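Local coordinates for hypothetical protein Atu0741 (PDB 1ZHV) that is of unknown function but carries two ACT-related regions, a fold that in relatives often binds small regulatory ligands such as amino acids, at residues Phe33-Arg38 / Phe94-Phe99; Val79-Ser84 / Ala121-Leu126. All blocks are in the same frame, centred on the assembly; numbering follows the deposited sequence.

Contact 1: residues Phe33-Arg38 / Phe94-Phe99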
loop_
_atom_site.group_PDB
_atom_site.type_symbol
_atom_site.label_atom_id
_atom_site.label_comp_id
_atom_site.label_asym_id
_atom_site.label_seq_id
_atom_site.Cartn_x
_atom_site.Cartn_y
_atom_site.Cartn_z
ATOM N N PHE A 33 8.324 -3.039 -1.507
ATOM C CA PHE A 33 7.444 -2.303 -2.405
ATOM C C PHE A 33 7.987 -0.892 -2.594
ATOM O O PHE A 33 8.323 -0.217 -1.624
ATOM C CB PHE A 33 6.034 -2.235 -1.818
ATOM C CG PHE A 33 5.059 -1.457 -2.657
ATOM C CD1 PHE A 33 4.469 -2.026 -3.781
ATOM C CD2 PHE A 33 4.730 -0.149 -2.320
ATOM C CE1 PHE A 33 3.566 -1.306 -4.553
ATOM C CE2 PHE A 33 3.824 0.584 -3.092
ATOM C CZ PHE A 33 3.244 0.004 -4.206
ATOM N N VAL A 34 8.074 -0.459 -3.848
ATOM C CA VAL A 34 8.571 0.874 -4.175
ATOM C C VAL A 34 7.672 1.544 -5.207
ATOM O O VAL A 34 7.378 0.963 -6.248
ATOM C CB VAL A 34 9.995 0.808 -4.765
ATOM C CG1 VAL A 34 10.486 2.207 -5.124
ATOM C CG2 VAL A 34 10.930 0.143 -3.775
ATOM N N SER A 35 7.226 2.761 -4.917
ATOM C CA SER A 35 6.402 3.494 -5.866
ATOM C C SER A 35 6.901 4.926 -5.922
ATOM O O SER A 35 6.774 5.674 -4.956
ATOM C CB SER A 35 4.925 3.472 -5.462
ATOM O OG SER A 35 4.132 4.028 -6.500
ATOM N N ILE A 36 7.485 5.282 -7.060
ATOM C CA ILE A 36 8.037 6.611 -7.306
ATOM C C ILE A 36 7.142 7.309 -8.327
ATOM O O ILE A 36 7.094 6.908 -9.498
ATOM C CB ILE A 36 9.461 6.494 -7.876
ATOM C CG1 ILE A 36 10.346 5.710 -6.901
ATOM C CG2 ILE A 36 10.031 7.885 -8.157
ATOM C CD1 ILE A 36 11.581 5.090 -7.549
ATOM N N THR A 37 6.433 8.348 -7.898
ATOM C CA THR A 37 5.526 9.055 -8.788
ATOM C C THR A 37 5.843 10.542 -8.896
ATOM O O THR A 37 5.896 11.254 -7.891
ATOM C CB THR A 37 4.065 8.848 -8.319
ATOM O OG1 THR A 37 3.766 7.447 -8.364
ATOM C CG2 THR A 37 3.079 9.590 -9.218
ATOM N N ARG A 38 6.071 11.002 -10.122
ATOM C CA ARG A 38 6.363 12.408 -10.346
ATOM C C ARG A 38 5.183 13.059 -11.058
ATOM O O ARG A 38 4.669 12.533 -12.050
ATOM C CB ARG A 38 7.640 12.575 -11.177
ATOM C CG ARG A 38 8.166 14.012 -11.196
ATOM C CD ARG A 38 9.303 14.195 -12.184
ATOM N NE ARG A 38 10.484 13.397 -11.860
ATOM C CZ ARG A 38 11.349 13.679 -10.891
ATOM N NH1 ARG A 38 11.175 14.752 -10.126
ATOM N NH2 ARG A 38 12.398 12.891 -10.692
ATOM N N PHE A 94 -4.543 4.200 0.514
ATOM C CA PHE A 94 -3.520 4.677 -0.412
ATOM C C PHE A 94 -3.403 3.542 -1.421
ATOM O O PHE A 94 -2.957 2.449 -1.087
ATOM C CB PHE A 94 -2.202 4.894 0.343
ATOM C CG PHE A 94 -1.152 5.613 -0.454
ATOM C CD1 PHE A 94 -0.415 4.941 -1.425
ATOM C CD2 PHE A 94 -0.897 6.965 -0.232
ATOM C CE1 PHE A 94 0.564 5.603 -2.163
ATOM C CE2 PHE A 94 0.081 7.637 -0.969
ATOM C CZ PHE A 94 0.811 6.953 -1.933
ATOM N N VAL A 95 -3.813 3.801 -2.656
ATOM C CA VAL A 95 -3.800 2.770 -3.682
ATOM C C VAL A 95 -2.793 2.999 -4.783
ATOM O O VAL A 95 -2.662 4.102 -5.294
ATOM C CB VAL A 95 -5.192 2.637 -4.348
ATOM C CG1 VAL A 95 -5.160 1.572 -5.442
ATOM C CG2 VAL A 95 -6.234 2.297 -3.292
ATOM N N VAL A 96 -2.077 1.945 -5.144
ATOM C CA VAL A 96 -1.123 2.034 -6.234
ATOM C C VAL A 96 -1.410 0.913 -7.221
ATOM O O VAL A 96 -1.080 -0.252 -6.980
ATOM C CB VAL A 96 0.336 1.917 -5.745
ATOM C CG1 VAL A 96 1.285 1.975 -6.930
ATOM C CG2 VAL A 96 0.653 3.046 -4.788
ATOM N N SER A 97 -2.053 1.263 -8.327
ATOM C CA SER A 97 -2.344 0.292 -9.368
ATOM C C SER A 97 -1.055 0.087 -10.152
ATOM O O SER A 97 -0.212 0.981 -10.227
ATOM C CB SER A 97 -3.437 0.812 -10.309
ATOM O OG SER A 97 -4.663 0.990 -9.621
ATOM N N THR A 98 -0.898 -1.105 -10.706
ATOM C CA THR A 98 0.267 -1.434 -11.512
ATOM C C THR A 98 -0.232 -2.223 -12.708
ATOM O O THR A 98 -1.407 -2.592 -12.779
ATOM C CB THR A 98 1.271 -2.321 -10.747
ATOM O OG1 THR A 98 0.643 -3.558 -10.402
ATOM C CG2 THR A 98 1.743 -1.628 -9.479
ATOM N N PHE A 99 0.663 -2.491 -13.645
ATOM C CA PHE A 99 0.293 -3.264 -14.821
ATOM C C PHE A 99 -0.405 -4.570 -14.400
ATOM O O PHE A 99 -1.502 -4.873 -14.875
ATOM C CB PHE A 99 1.556 -3.547 -15.647
ATOM C CG PHE A 99 1.311 -4.341 -16.902
ATOM C CD1 PHE A 99 1.207 -5.727 -16.851
ATOM C CD2 PHE A 99 1.194 -3.701 -18.134
ATOM C CE1 PHE A 99 0.994 -6.467 -18.006
ATOM C CE2 PHE A 99 0.979 -4.436 -19.302
ATOM C CZ PHE A 99 0.879 -5.822 -19.233
#

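Contact 2: residues Val79-Ser84 / Ala121-Leu126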
loop_
_atom_site.group_PDB
_atom_site.type_symbol
_atom_site.label_atom_id
_atom_site.label_comp_id
_atom_site.label_asym_id
_atom_site.label_seq_id
_atom_site.Cartn_x
_atom_site.Cartn_y
_atom_site.Cartn_z
ATOM N N VAL A 79 -10.884 -2.906 -7.183
ATOM C CA VAL A 79 -10.407 -1.932 -6.210
ATOM C C VAL A 79 -11.578 -1.434 -5.367
ATOM O O VAL A 79 -11.481 -1.341 -4.145
ATOM C CB VAL A 79 -9.710 -0.741 -6.911
ATOM C CG1 VAL A 79 -9.400 0.360 -5.904
ATOM C CG2 VAL A 79 -8.413 -1.213 -7.555
ATOM N N LEU A 80 -12.692 -1.121 -6.021
ATOM C CA LEU A 80 -13.871 -0.645 -5.311
ATOM C C LEU A 80 -14.303 -1.610 -4.207
ATOM O O LEU A 80 -14.581 -1.191 -3.082
ATOM C CB LEU A 80 -15.032 -0.444 -6.295
ATOM C CG LEU A 80 -16.395 -0.081 -5.694
ATOM C CD1 LEU A 80 -16.343 1.298 -5.061
ATOM C CD2 LEU A 80 -17.453 -0.118 -6.792
ATOM N N SER A 81 -14.345 -2.899 -4.532
ATOM C CA SER A 81 -14.780 -3.915 -3.578
ATOM C C SER A 81 -13.924 -3.937 -2.319
ATOM O O SER A 81 -14.402 -4.288 -1.238
ATOM C CB SER A 81 -14.761 -5.308 -4.226
ATOM O OG SER A 81 -13.444 -5.828 -4.322
ATOM N N VAL A 82 -12.664 -3.544 -2.457
ATOM C CA VAL A 82 -11.753 -3.538 -1.326
ATOM C C VAL A 82 -11.772 -2.225 -0.545
ATOM O O VAL A 82 -11.867 -2.231 0.678
ATOM C CB VAL A 82 -10.304 -3.857 -1.788
ATOM C CG1 VAL A 82 -9.321 -3.629 -0.652
ATOM C CG2 VAL A 82 -10.225 -5.304 -2.241
ATOM N N ILE A 83 -11.715 -1.095 -1.241
ATOM C CA ILE A 83 -11.700 0.176 -0.525
ATOM C C ILE A 83 -13.045 0.645 0.020
ATOM O O ILE A 83 -13.084 1.424 0.971
ATOM C CB ILE A 83 -11.076 1.307 -1.378
ATOM C CG1 ILE A 83 -11.964 1.633 -2.576
ATOM C CG2 ILE A 83 -9.674 0.895 -1.828
ATOM C CD1 ILE A 83 -11.592 2.939 -3.259
ATOM N N SER A 84 -14.149 0.168 -0.549
ATOM C CA SER A 84 -15.461 0.600 -0.062
ATOM C C SER A 84 -15.653 0.330 1.435
ATOM O O SER A 84 -16.026 1.231 2.190
ATOM C CB SER A 84 -16.580 -0.079 -0.853
ATOM O OG SER A 84 -17.849 0.402 -0.429
ATOM N N ALA A 121 -16.364 -8.295 4.642
ATOM C CA ALA A 121 -16.770 -7.964 3.277
ATOM C C ALA A 121 -16.593 -9.146 2.315
ATOM O O ALA A 121 -16.912 -9.049 1.128
ATOM C CB ALA A 121 -15.981 -6.750 2.784
ATOM N N GLY A 122 -16.074 -10.255 2.833
ATOM C CA GLY A 122 -15.900 -11.446 2.022
ATOM C C GLY A 122 -14.536 -11.679 1.407
ATOM O O GLY A 122 -14.342 -12.653 0.677
ATOM N N HIS A 123 -13.585 -10.794 1.679
ATOM C CA HIS A 123 -12.252 -10.954 1.122
ATOM C C HIS A 123 -11.410 -11.921 1.938
ATOM O O HIS A 123 -11.675 -12.147 3.118
ATOM C CB HIS A 123 -11.560 -9.600 1.034
ATOM C CG HIS A 123 -12.303 -8.605 0.201
ATOM N ND1 HIS A 123 -12.554 -8.796 -1.141
ATOM C CD2 HIS A 123 -12.867 -7.417 0.525
ATOM C CE1 HIS A 123 -13.242 -7.770 -1.608
ATOM N NE2 HIS A 123 -13.446 -6.920 -0.617
ATOM N N SER A 124 -10.406 -12.497 1.287
ATOM C CA SER A 124 -9.501 -13.442 1.930
ATOM C C SER A 124 -8.198 -12.716 2.231
ATOM O O SER A 124 -7.711 -11.943 1.410
ATOM C CB SER A 124 -9.231 -14.629 1.001
ATOM O OG SER A 124 -8.337 -15.549 1.602
ATOM N N LEU A 125 -7.631 -12.958 3.403
ATOM C CA LEU A 125 -6.390 -12.291 3.753
ATOM C C LEU A 125 -5.278 -13.252 4.143
ATOM O O LEU A 125 -5.460 -14.119 4.996
ATOM C CB LEU A 125 -6.623 -11.303 4.898
ATOM C CG LEU A 125 -7.725 -10.260 4.697
ATOM C CD1 LEU A 125 -7.742 -9.327 5.896
ATOM C CD2 LEU A 125 -7.492 -9.480 3.413
ATOM N N LEU A 126 -4.131 -13.104 3.493
ATOM C CA LEU A 126 -2.964 -13.917 3.809
ATOM C C LEU A 126 -2.127 -12.987 4.676
ATOM O O LEU A 126 -1.519 -12.038 4.176
ATOM C CB LEU A 126 -2.206 -14.302 2.535
ATOM C CG LEU A 126 -2.917 -15.216 1.529
ATOM C CD1 LEU A 126 -1.905 -15.679 0.494
ATOM C CD2 LEU A 126 -3.527 -16.423 2.232
#

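Contact 1: residues Phe33-Arg38 / Phe94-Phe99
V96 is the one residue of 94-99 that makes close contact with 33-38, and it meets two very different partners there, the phenyl ring of F33 and the hydroxyl of S35. The apolar part is the approach of F33. Its ring comes end-on: CZ, the far corner, stands 3.8 Å from V96 CB, and V96 lies at the ring edge, close to the ring plane, so neither face of the ring is used for the valine. The two side chains arrive from opposite directions, with CG of F33 held anti to its backbone N (chi1 178°), which sends the ring out from its own backbone to V96. Both methyls straddle the same corner, V96 CG1 at 3.9 Å and V96 CG2 at 4.0 Å from F33 CZ. The ring has aromatic company of another kind in H103, with which it stacks, while L105 and V46 also touch it.

The hydroxyl of S35 adds a non-polar touch. S35 OG sits 3.5 Å from V96 CG1 and 4.0 Å from V96 CG2, a van der Waals contact of a hydroxyl with two methyl groups. The strands themselves stay apart, 7.7 Å between S35 CA and V96 CA at their nearest, and no hydrogen bond passes between the segments. Each strand is paired with another instead: S35 bonds through its backbone to V46 of strand 43-48, V96 to H103 of strand 102-107. The contact therefore bridges two parts of the curled sheet, one in the N-terminal ACT-related region and one in the ACT domain, through side chains alone.

With no hydrogen bond or charge pair across the segments, the contact is probably modest and weakly directional, its geometry probably set largely by the strand pairing on each side.

Contact 2: residues Val79-Ser84 / Ala121-Leu126
H123 reaches from the turn after helix 111-120 to the flank of helix 78-87 and donates a hydrogen bond from NE2 to the carbonyl O of S81, 2.9 Å long and fairly straight at 160°. The oxygen lies nearly in the imidazole plane, but the donor stands well above the plane of the carbonyl group, 66° out of it. Packing is close around this bond. V82 CG2 rests over one face in a CH-pi contact, displaced toward the CE1-NE2 rim, 4.1 Å from the ring centroid, and S81 OG comes within 3.3 Å of H123 CE1 while bonding to the carbonyl of I78. ND1, the other nitrogen beside CE1, accepts a hydrogen bond from the backbone N of I4, so both imidazole nitrogens are engaged and the ring's rotation is fixed.

G122, with positive phi, ends helix 111-120 in a Schellman motif and turns the chain into strand 124-126, which pairs in parallel with strand 5-8; H123, just past that helix end, links the turn to helix 78-87. The outer side is looser: A121 directs its methyl toward helix 78-87, yet A121 CB stays 5.0 Å from S81 O, and S124 and L126 are exposed.

The centres of contacts 1 and 2 are about 19 Å apart, and their segments alternate along the chain: 33-38, 79-84, 94-99, then 121-126. Helix 78-87 of contact 2 leads directly into strand 94-97 of contact 1, and the two contacts touch where V95 CG2 packs 4.0 Å from I83 CG2. Strand 94-97 thus has V96 directed to the N-terminal region and V95 to the helix. Both contacts reach the same curled sheet: contact 1 spans the two ACT-related regions, whereas contact 2 holds a helix of the ACT domain against the chain's exit from helix 111-120. Through V95 and I83, strand 94-97 lies between the inter-region contact and helix 78-87.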